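Local atomic coordinates of RsfP (Uncultured bacterium, PDB entry 4GLJ), a protein that probably cleaves methylthioadenosine with phosphate, as a methylthioadenosine phosphorylase of the phosphorylase superfamily, and binds the dye rhodamine B. Residues A[38-49]-A[77-88]. Numbering follows the deposited sequence.
Sequences IETPYGEPSDDI and PYRANIYALKTL
The carboxamide of N81, on helix 78-87, makes two hydrogen bonds to S46 in the loop between strands 33-36 and 49-54. S46 N donates to N81 OD1 at 2.7 Å, in the carbonyl plane and on a lone pair, while N81 ND2 gives a straighter bond (164°) to S46 OG at 2.9 Å. S46 OG also hydrogen-bonds to R64 O, and S46 O to R70. Replacing N81 by an alanine would probably leave S46 N without its acceptor and S46 OG without the ND2 donor, while OG keeps R64 O.

The aromatic contacts gather around the type I turn T40-G43. P41 CD sits over one face of the Y83 ring, 3.7 Å from its centroid; the edge of Y42 meets that ring in an offset edge-to-face pair, planes at 61°. Y83 CG, anti to its backbone N (chi1 -166°), carries the ring beneath P41. R79 CB lies over a face of Y42, 4.2 Å from the ring centroid, and Y42 CD2 over a face of the R79 guanidinium, 3.6 Å from NH1.

Among aliphatic groups, A84 CB receives I38 CG2, P45 CG and I49 CD1, and I38 CD1 rests on L88 CD1 at 3.7 Å. T40 OG1, bonded to Y42 N in an ST turn and donating to G43 O, braces the turn.

Two hydrogen bonds thus join the segments directly, with S46 also tied to R64 and R70; apolar and aromatic packing makes up the rest.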
# COMPACT_ATOMS: atom_id res chain seq x y z
N ILE A 38 29.89 2.43 9.29
CA ILE A 38 29.15 2.57 10.54
C ILE A 38 28.28 1.31 10.67
O ILE A 38 27.58 0.98 9.72
CB ILE A 38 28.33 3.86 10.52
CG1 ILE A 38 29.27 5.07 10.48
CG2 ILE A 38 27.39 3.91 11.72
CD1 ILE A 38 28.62 6.40 10.22
N GLU A 39 28.35 0.60 11.80
CA GLU A 39 27.43 -0.49 12.07
C GLU A 39 26.17 0.11 12.69
O GLU A 39 26.25 1.14 13.40
CB GLU A 39 28.04 -1.50 13.01
CG GLU A 39 29.42 -2.04 12.60
CD GLU A 39 29.36 -3.19 11.58
OE1 GLU A 39 28.53 -3.11 10.62
OE2 GLU A 39 30.13 -4.18 11.74
N THR A 40 24.99 -0.39 12.33
CA THR A 40 23.81 0.08 13.02
C THR A 40 22.98 -1.13 13.45
O THR A 40 23.19 -2.27 12.96
CB THR A 40 22.91 1.04 12.20
OG1 THR A 40 22.03 0.26 11.38
CG2 THR A 40 23.70 2.12 11.36
N PRO A 41 22.02 -0.89 14.37
CA PRO A 41 21.10 -1.98 14.72
C PRO A 41 20.21 -2.41 13.54
O PRO A 41 19.54 -3.46 13.65
CB PRO A 41 20.26 -1.38 15.87
CG PRO A 41 21.13 -0.30 16.45
CD PRO A 41 21.81 0.29 15.23
N TYR A 42 20.24 -1.69 12.42
CA TYR A 42 19.42 -1.99 11.23
C TYR A 42 20.28 -2.51 10.09
O TYR A 42 19.85 -2.52 8.96
CB TYR A 42 18.63 -0.73 10.78
CG TYR A 42 17.84 -0.27 11.95
CD1 TYR A 42 18.29 0.78 12.73
CD2 TYR A 42 16.67 -0.92 12.32
CE1 TYR A 42 17.61 1.15 13.87
CE2 TYR A 42 15.99 -0.53 13.47
CZ TYR A 42 16.51 0.53 14.23
OH TYR A 42 15.86 0.98 15.35
N GLY A 43 21.49 -2.91 10.40
CA GLY A 43 22.41 -3.42 9.42
C GLY A 43 23.20 -2.28 8.81
O GLY A 43 23.30 -1.20 9.41
N GLU A 44 23.75 -2.53 7.62
CA GLU A 44 24.67 -1.59 7.02
C GLU A 44 23.95 -0.53 6.22
O GLU A 44 22.96 -0.81 5.53
CB GLU A 44 25.65 -2.33 6.11
CG GLU A 44 26.36 -3.47 6.82
CD GLU A 44 27.60 -3.95 6.06
OE1 GLU A 44 27.40 -4.48 4.94
OE2 GLU A 44 28.74 -3.79 6.59
N PRO A 45 24.48 0.72 6.26
CA PRO A 45 24.00 1.76 5.35
C PRO A 45 24.28 1.37 3.91
O PRO A 45 25.01 0.38 3.71
CB PRO A 45 24.86 2.99 5.69
CG PRO A 45 25.37 2.68 7.05
CD PRO A 45 25.57 1.19 7.12
N SER A 46 23.74 2.16 2.96
CA SER A 46 23.84 1.86 1.56
C SER A 46 25.30 1.75 1.10
O SER A 46 25.58 0.96 0.23
CB SER A 46 23.20 2.92 0.74
OG SER A 46 21.83 3.02 0.93
N ASP A 47 26.20 2.54 1.68
CA ASP A 47 27.63 2.49 1.34
C ASP A 47 28.36 3.12 2.53
O ASP A 47 27.70 3.70 3.41
CB ASP A 47 27.80 3.37 0.09
CG ASP A 47 29.19 3.32 -0.52
OD1 ASP A 47 30.03 2.43 -0.17
OD2 ASP A 47 29.44 4.23 -1.37
N ASP A 48 29.69 3.03 2.56
CA ASP A 48 30.48 3.79 3.53
C ASP A 48 30.12 5.27 3.40
O ASP A 48 29.92 5.76 2.31
CB ASP A 48 31.97 3.61 3.25
CG ASP A 48 32.45 2.19 3.51
OD1 ASP A 48 31.73 1.39 4.15
OD2 ASP A 48 33.56 1.87 3.08
N ILE A 49 29.90 5.95 4.52
CA ILE A 49 29.67 7.36 4.50
C ILE A 49 31.01 8.11 4.29
O ILE A 49 32.04 7.82 4.94
CB ILE A 49 28.94 7.72 5.79
CG1 ILE A 49 27.50 7.19 5.66
CG2 ILE A 49 28.94 9.22 6.06
CD1 ILE A 49 26.92 6.87 7.01
N PRO A 77 18.52 0.57 2.44
CA PRO A 77 18.31 0.39 3.85
C PRO A 77 18.07 1.77 4.53
O PRO A 77 18.98 2.34 5.23
CB PRO A 77 19.66 -0.24 4.30
CG PRO A 77 20.69 0.49 3.42
CD PRO A 77 19.97 0.67 2.10
N TYR A 78 16.84 2.26 4.42
CA TYR A 78 16.56 3.63 4.92
C TYR A 78 16.83 3.78 6.41
O TYR A 78 17.34 4.81 6.80
CB TYR A 78 15.07 3.95 4.64
CG TYR A 78 14.80 4.10 3.16
CD1 TYR A 78 15.13 5.26 2.50
CD2 TYR A 78 14.27 3.01 2.44
CE1 TYR A 78 14.91 5.35 1.13
CE2 TYR A 78 14.08 3.11 1.06
CZ TYR A 78 14.45 4.22 0.43
OH TYR A 78 14.25 4.35 -0.89
N ARG A 79 16.44 2.82 7.26
CA ARG A 79 16.65 2.92 8.68
C ARG A 79 18.13 2.92 9.08
O ARG A 79 18.51 3.76 9.81
CB ARG A 79 15.91 1.80 9.42
CG ARG A 79 14.42 2.00 9.63
CD ARG A 79 13.78 0.80 10.30
NE ARG A 79 14.05 -0.40 9.57
CZ ARG A 79 13.89 -1.63 10.00
NH1 ARG A 79 13.41 -1.88 11.19
NH2 ARG A 79 14.20 -2.61 9.21
N ALA A 80 18.94 2.01 8.54
CA ALA A 80 20.43 2.11 8.68
C ALA A 80 21.05 3.41 8.25
O ALA A 80 21.91 3.93 8.95
CB ALA A 80 21.14 0.90 8.04
N ASN A 81 20.64 3.96 7.12
CA ASN A 81 21.23 5.20 6.61
C ASN A 81 20.96 6.38 7.57
O ASN A 81 21.87 7.14 7.89
CB ASN A 81 20.61 5.55 5.25
CG ASN A 81 21.08 4.61 4.13
OD1 ASN A 81 22.07 3.86 4.33
ND2 ASN A 81 20.44 4.67 2.94
N ILE A 82 19.72 6.48 8.05
CA ILE A 82 19.33 7.63 8.88
C ILE A 82 19.94 7.37 10.22
O ILE A 82 20.46 8.29 10.82
CB ILE A 82 17.75 7.73 8.93
CG1 ILE A 82 17.19 8.23 7.58
CG2 ILE A 82 17.31 8.69 10.04
CD1 ILE A 82 17.77 9.54 7.04
N TYR A 83 19.94 6.11 10.71
CA TYR A 83 20.51 5.84 12.02
C TYR A 83 22.03 6.20 12.01
O TYR A 83 22.59 6.84 12.94
CB TYR A 83 20.36 4.38 12.43
CG TYR A 83 20.65 4.12 13.92
CD1 TYR A 83 19.61 4.13 14.86
CD2 TYR A 83 21.95 3.87 14.39
CE1 TYR A 83 19.87 3.90 16.23
CE2 TYR A 83 22.22 3.64 15.76
CZ TYR A 83 21.16 3.66 16.66
OH TYR A 83 21.39 3.48 18.01
N ALA A 84 22.72 5.76 10.96
CA ALA A 84 24.16 6.05 10.84
C ALA A 84 24.46 7.58 10.86
O ALA A 84 25.39 8.02 11.50
CB ALA A 84 24.68 5.40 9.56
N LEU A 85 23.62 8.37 10.20
CA LEU A 85 23.87 9.82 10.09
C LEU A 85 23.58 10.41 11.47
O LEU A 85 24.32 11.26 11.94
CB LEU A 85 22.98 10.46 9.03
CG LEU A 85 23.31 10.06 7.58
CD1 LEU A 85 22.33 10.69 6.60
CD2 LEU A 85 24.76 10.45 7.20
N LYS A 86 22.50 9.95 12.12
CA LYS A 86 22.33 10.27 13.55
C LYS A 86 23.54 10.02 14.44
O LYS A 86 23.89 10.88 15.25
CB LYS A 86 21.08 9.57 14.14
CG LYS A 86 20.77 10.12 15.52
CD LYS A 86 20.28 11.59 15.38
CE LYS A 86 19.90 12.07 16.80
NZ LYS A 86 19.26 13.44 16.78
N THR A 87 24.21 8.88 14.30
CA THR A 87 25.37 8.61 15.12
C THR A 87 26.51 9.60 14.85
O THR A 87 27.39 9.78 15.71
CB THR A 87 25.92 7.17 14.98
OG1 THR A 87 26.54 7.01 13.69
CG2 THR A 87 24.82 6.13 15.21
N LEU A 88 26.50 10.27 13.71
CA LEU A 88 27.60 11.23 13.41
C LEU A 88 27.25 12.61 13.99
O LEU A 88 28.04 13.54 13.92
CB LEU A 88 27.78 11.31 11.87
CG LEU A 88 28.40 10.06 11.21
CD1 LEU A 88 28.33 10.07 9.68
CD2 LEU A 88 29.85 9.96 11.68
O HOH W 1 17.94 -0.31 7.13